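Local coordinates for protein phosphotriesterase, putative (Deinococcus radiodurans, PDB 4J35) that probably hydrolyses lactones as a two-metal enzyme of the phosphotriesterase family, here in a form engineered for organophosphate hydrolysis, at residues A[13-17]-A[60-64]; A[180-184]-A[213-217]. The protein carries 7 engineered substitutions. All coordinates share one frame; numbering follows the deposited sequence.

Contact 1: residues A[13-17]-A[60-64]; sequences AQLGA and GIQTV
Thr63 donates its hydroxyl to the backbone oxygen of Leu15, with OG1 2.6 Å from O, in the carbonyl plane and on a lone pair (C=O...OG1 angle 121°). A chi1 of -52° sets OG1 beside its own backbone N and turned to the 13-17 loop. Replacing Thr63 by a valine would probably leave the Leu15 carbonyl without this donor and the loop less firmly tied to the strand. The backbone adds a bond from Gln62 N to Ala17 O (3.0 Å) and a weak one from Thr63 N to the same oxygen. One water bridges the segments, accepting from Ala17 N and donating to Gly60 O. Apolar contact is slight: Ala17 CB lies 4.0 Å from Ile61 CD1. The amide oxygen of Gln62 comes within 3.8 Å of Gly16 CA, where a side chain would collide with it. Gly60, with positive phi, is the C-prime residue of a Schellman motif ending helix 42-58. Here the entry to strand 17-26 meets strand 61-66, neighbouring parallel strands of the TIM barrel joined through that helix in a beta-alpha-beta crossover.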
loop_
_atom_site.group_PDB
_atom_site.type_symbol
_atom_site.label_atom_id
_atom_site.label_comp_id
_atom_site.label_asym_id
_atom_site.label_seq_id
_atom_site.Cartn_x
_atom_site.Cartn_y
_atom_site.Cartn_z
ATOM N N ALA A 13 6.985 17.506 -6.868
ATOM C CA ALA A 13 6.412 17.794 -8.188
ATOM C C ALA A 13 6.861 16.806 -9.265
ATOM O O ALA A 13 6.287 16.782 -10.353
ATOM C CB ALA A 13 6.721 19.232 -8.622
ATOM N N GLN A 14 7.878 15.999 -8.969
ATOM C CA GLN A 14 8.348 14.967 -9.905
ATOM C C GLN A 14 7.722 13.586 -9.689
ATOM O O GLN A 14 8.063 12.647 -10.409
ATOM C CB GLN A 14 9.874 14.808 -9.834
ATOM C CG GLN A 14 10.625 15.973 -10.369
ATOM C CD GLN A 14 9.975 16.519 -11.618
ATOM O OE1 GLN A 14 9.894 15.841 -12.656
ATOM N NE2 GLN A 14 9.475 17.751 -11.520
ATOM N N LEU A 15 6.816 13.447 -8.726
ATOM C CA LEU A 15 6.182 12.135 -8.507
ATOM C C LEU A 15 5.227 11.785 -9.644
ATOM O O LEU A 15 5.140 10.635 -10.070
ATOM C CB LEU A 15 5.429 12.100 -7.172
ATOM C CG LEU A 15 6.275 12.172 -5.901
ATOM C CD1 LEU A 15 5.384 12.030 -4.648
ATOM C CD2 LEU A 15 7.363 11.108 -5.904
ATOM N N GLY A 16 4.525 12.792 -10.144
ATOM C CA GLY A 16 3.519 12.587 -11.157
ATOM C C GLY A 16 2.378 11.698 -10.706
ATOM O O GLY A 16 2.106 11.533 -9.514
ATOM N N ALA A 17 1.689 11.131 -11.689
ATOM C CA ALA A 17 0.578 10.240 -11.428
ATOM C C ALA A 17 1.146 9.020 -10.676
ATOM O O ALA A 17 2.139 8.426 -11.109
ATOM C CB ALA A 17 -0.058 9.820 -12.748
ATOM N N GLY A 60 1.322 7.140 -18.358
ATOM C CA GLY A 60 1.555 8.370 -17.620
ATOM C C GLY A 60 1.891 8.140 -16.137
ATOM O O GLY A 60 2.170 9.110 -15.428
ATOM N N ILE A 61 1.854 6.891 -15.668
ATOM C CA ILE A 61 2.204 6.587 -14.254
ATOM C C ILE A 61 3.717 6.708 -14.046
ATOM O O ILE A 61 4.490 5.968 -14.635
ATOM C CB ILE A 61 1.770 5.192 -13.797
ATOM C CG1 ILE A 61 0.272 4.957 -14.005
ATOM C CG2 ILE A 61 2.153 4.975 -12.278
ATOM C CD1 ILE A 61 -0.580 5.891 -13.291
ATOM N N GLN A 62 4.148 7.634 -13.196
ATOM C CA GLN A 62 5.580 7.815 -12.975
ATOM C C GLN A 62 6.099 7.285 -11.648
ATOM O O GLN A 62 7.322 7.204 -11.457
ATOM C CB GLN A 62 5.938 9.287 -13.065
ATOM C CG GLN A 62 5.732 9.840 -14.485
ATOM C CD GLN A 62 5.902 11.316 -14.525
ATOM O OE1 GLN A 62 4.923 12.051 -14.632
ATOM N NE2 GLN A 62 7.147 11.775 -14.417
ATOM N N THR A 63 5.191 6.969 -10.729
ATOM C CA THR A 63 5.583 6.450 -9.416
ATOM C C THR A 63 4.626 5.400 -8.911
ATOM O O THR A 63 3.417 5.486 -9.134
ATOM C CB THR A 63 5.568 7.602 -8.384
ATOM O OG1 THR A 63 6.336 8.696 -8.886
ATOM C CG2 THR A 63 6.103 7.153 -7.013
ATOM N N VAL A 64 5.179 4.390 -8.250
ATOM C CA VAL A 64 4.411 3.381 -7.541
ATOM C C VAL A 64 4.924 3.323 -6.090
ATOM O O VAL A 64 6.121 3.405 -5.856
ATOM C CB VAL A 64 4.584 1.981 -8.171
ATOM C CG1 VAL A 64 4.051 0.893 -7.261
ATOM C CG2 VAL A 64 3.896 1.912 -9.506
HETATM O O HOH W 1 2.419 11.787 -14.466
#

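Contact 2: residues A[180-184]-A[213-217]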
loop_
_atom_site.group_PDB
_atom_site.type_symbol
_atom_site.label_atom_id
_atom_site.label_comp_id
_atom_site.label_asym_id
_atom_site.label_seq_id
_atom_site.Cartn_x
_atom_site.Cartn_y
_atom_site.Cartn_z
ATOM N N GLY A 180 -12.613 -4.790 5.363
ATOM C CA GLY A 180 -13.424 -3.589 5.443
ATOM C C GLY A 180 -13.763 -3.167 6.866
ATOM O O GLY A 180 -14.825 -2.601 7.094
ATOM N N GLN A 181 -12.871 -3.438 7.815
ATOM C CA GLN A 181 -13.092 -3.073 9.213
ATOM C C GLN A 181 -11.911 -2.336 9.814
ATOM O O GLN A 181 -10.786 -2.488 9.359
ATOM C CB GLN A 181 -13.331 -4.330 10.041
ATOM C CG GLN A 181 -14.592 -5.055 9.679
ATOM C CD GLN A 181 -15.802 -4.356 10.226
ATOM O OE1 GLN A 181 -16.193 -4.580 11.372
ATOM N NE2 GLN A 181 -16.396 -3.478 9.420
ATOM N N GLN A 182 -12.185 -1.561 10.867
ATOM C CA GLN A 182 -11.175 -0.861 11.654
ATOM C C GLN A 182 -10.599 0.404 11.020
ATOM O O GLN A 182 -9.646 0.962 11.542
ATOM C CB GLN A 182 -10.026 -1.804 12.053
ATOM C CG GLN A 182 -10.469 -3.061 12.754
ATOM C CD GLN A 182 -11.322 -2.787 13.990
ATOM O OE1 GLN A 182 -11.064 -1.857 14.761
ATOM N NE2 GLN A 182 -12.356 -3.593 14.172
ATOM N N GLY A 183 -11.133 0.862 9.889
ATOM C CA GLY A 183 -10.656 2.125 9.348
ATOM C C GLY A 183 -10.754 3.302 10.321
ATOM O O GLY A 183 -9.788 4.004 10.593
ATOM N N PRO A 184 -11.940 3.529 10.866
ATOM C CA PRO A 184 -12.079 4.672 11.788
ATOM C C PRO A 184 -11.174 4.549 13.038
ATOM O O PRO A 184 -10.620 5.542 13.567
ATOM C CB PRO A 184 -13.557 4.615 12.173
ATOM C CG PRO A 184 -14.218 3.922 11.014
ATOM C CD PRO A 184 -13.217 2.841 10.633
ATOM N N TYR A 213 -19.167 4.558 6.780
ATOM C CA TYR A 213 -17.920 4.031 7.338
ATOM C C TYR A 213 -16.747 4.865 6.832
ATOM O O TYR A 213 -15.856 5.220 7.590
ATOM C CB TYR A 213 -17.793 2.566 6.936
ATOM C CG TYR A 213 -16.466 1.891 7.207
ATOM C CD1 TYR A 213 -16.150 1.397 8.472
ATOM C CD2 TYR A 213 -15.548 1.714 6.188
ATOM C CE1 TYR A 213 -14.942 0.754 8.704
ATOM C CE2 TYR A 213 -14.341 1.063 6.406
ATOM C CZ TYR A 213 -14.042 0.594 7.662
ATOM O OH TYR A 213 -12.841 -0.052 7.855
ATOM N N HIS A 214 -16.764 5.197 5.541
ATOM C CA HIS A 214 -15.755 6.084 4.966
ATOM C C HIS A 214 -15.815 7.494 5.555
ATOM O O HIS A 214 -14.798 8.113 5.839
ATOM C CB HIS A 214 -15.931 6.166 3.452
ATOM C CG HIS A 214 -15.916 4.832 2.791
ATOM N ND1 HIS A 214 -16.990 3.973 2.844
ATOM C CD2 HIS A 214 -14.946 4.181 2.106
ATOM C CE1 HIS A 214 -16.686 2.852 2.217
ATOM N NE2 HIS A 214 -15.448 2.950 1.771
ATOM N N ARG A 215 -17.012 8.036 5.668
ATOM C CA ARG A 215 -17.150 9.411 6.161
ATOM C C ARG A 215 -16.615 9.509 7.586
ATOM O O ARG A 215 -15.927 10.456 7.969
ATOM C CB ARG A 215 -18.606 9.819 6.102
ATOM C CG ARG A 215 -19.056 10.133 4.677
ATOM C CD ARG A 215 -20.410 10.756 4.637
ATOM N NE ARG A 215 -21.446 9.752 4.739
ATOM C CZ ARG A 215 -22.268 9.407 3.762
ATOM N NH1 ARG A 215 -22.205 9.982 2.562
ATOM N NH2 ARG A 215 -23.158 8.450 3.997
ATOM N N GLU A 216 -16.894 8.490 8.365
ATOM C CA GLU A 216 -16.360 8.474 9.718
ATOM C C GLU A 216 -14.828 8.476 9.778
ATOM O O GLU A 216 -14.234 9.141 10.606
ATOM C CB GLU A 216 -16.876 7.274 10.481
ATOM C CG GLU A 216 -16.468 7.321 11.913
ATOM C CD GLU A 216 -17.008 6.160 12.706
ATOM O OE1 GLU A 216 -17.794 5.379 12.133
ATOM O OE2 GLU A 216 -16.640 6.050 13.901
ATOM N N THR A 217 -14.177 7.707 8.908
ATOM C CA THR A 217 -12.739 7.723 8.851
ATOM C C THR A 217 -12.201 9.083 8.441
ATOM O O THR A 217 -11.206 9.572 9.027
ATOM C CB THR A 217 -12.231 6.614 7.802
ATOM O OG1 THR A 217 -12.837 5.367 8.127
ATOM C CG2 THR A 217 -10.748 6.448 7.891
#
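Tyr213 reaches from helix 211-218 to the first turn of helix 183-192, joining two neighbouring helices of the TIM barrel's outer layer. Its phenolic oxygen accepts a hydrogen bond across the contact: Gly183 N donates to Tyr213 OH at 2.8 Å, with an N-H...O angle of 150°. Gly183 follows the N-cap residue Gln182, so the hydroxyl takes up an amide of the helix's first turn, and the positive end of the helix dipole would probably strengthen this bond. With CG anti to the backbone N (chi1 170°), the tyrosine ring reaches across to the 180-183 backbone, putting OH against it. A side chain on Gly183 would clash with that hydroxyl. Gly180 O, near the phenol, accepts from Gln181 NE2 at 2.9 Å, the donor standing above the carbonyl plane, and also from Asn208 ND2. Gln182 points its CB away from 213-217, and its NE2 bonds to Arg148 O.

Packing centres on Pro184, whose ring crosses the side chains of Tyr213, Glu216 and Thr217 at about right angles. Its CD presses obliquely against the tyrosine ring, 3.3 Å from CE1. On the Glu216 side, the extended glutamate lays its carboxylate beside the proline, OE2 coming within 3.8 Å of Pro184 CB. Thr217 OG1 lies 3.5 Å from Pro184 CG, and Thr217 CG2 touches the Gly183 backbone.

Within helix 211-218, Tyr213 O accepts from both the backbone N and the hydroxyl of Thr217. These two donors arrive from opposite faces of the carbonyl plane, with Thr217 OG1 3.1 Å from Tyr213 O and tilted 25° from that plane.

Contact 1 and contact 2 sit in different parts of the same TIM barrel, their centres 28 Å apart and their nearest atoms about 21 Å apart. They share no helix or strand. Contact 1, partly buried and bridged by a water, ties a loop to a barrel strand largely through backbone carbonyls. Contact 2 is the more buried: it packs two outer helices through a tyrosine and a proline, with a backbone amide bonded to the tyrosine hydroxyl. Contact 2 also comes closer to the two-metal centre: Gly180 lies about 6 Å from the side chain of His204, a ligand of one cobalt, whereas the side chain of Thr63 is about 11 Å from that of His21, a ligand of the other.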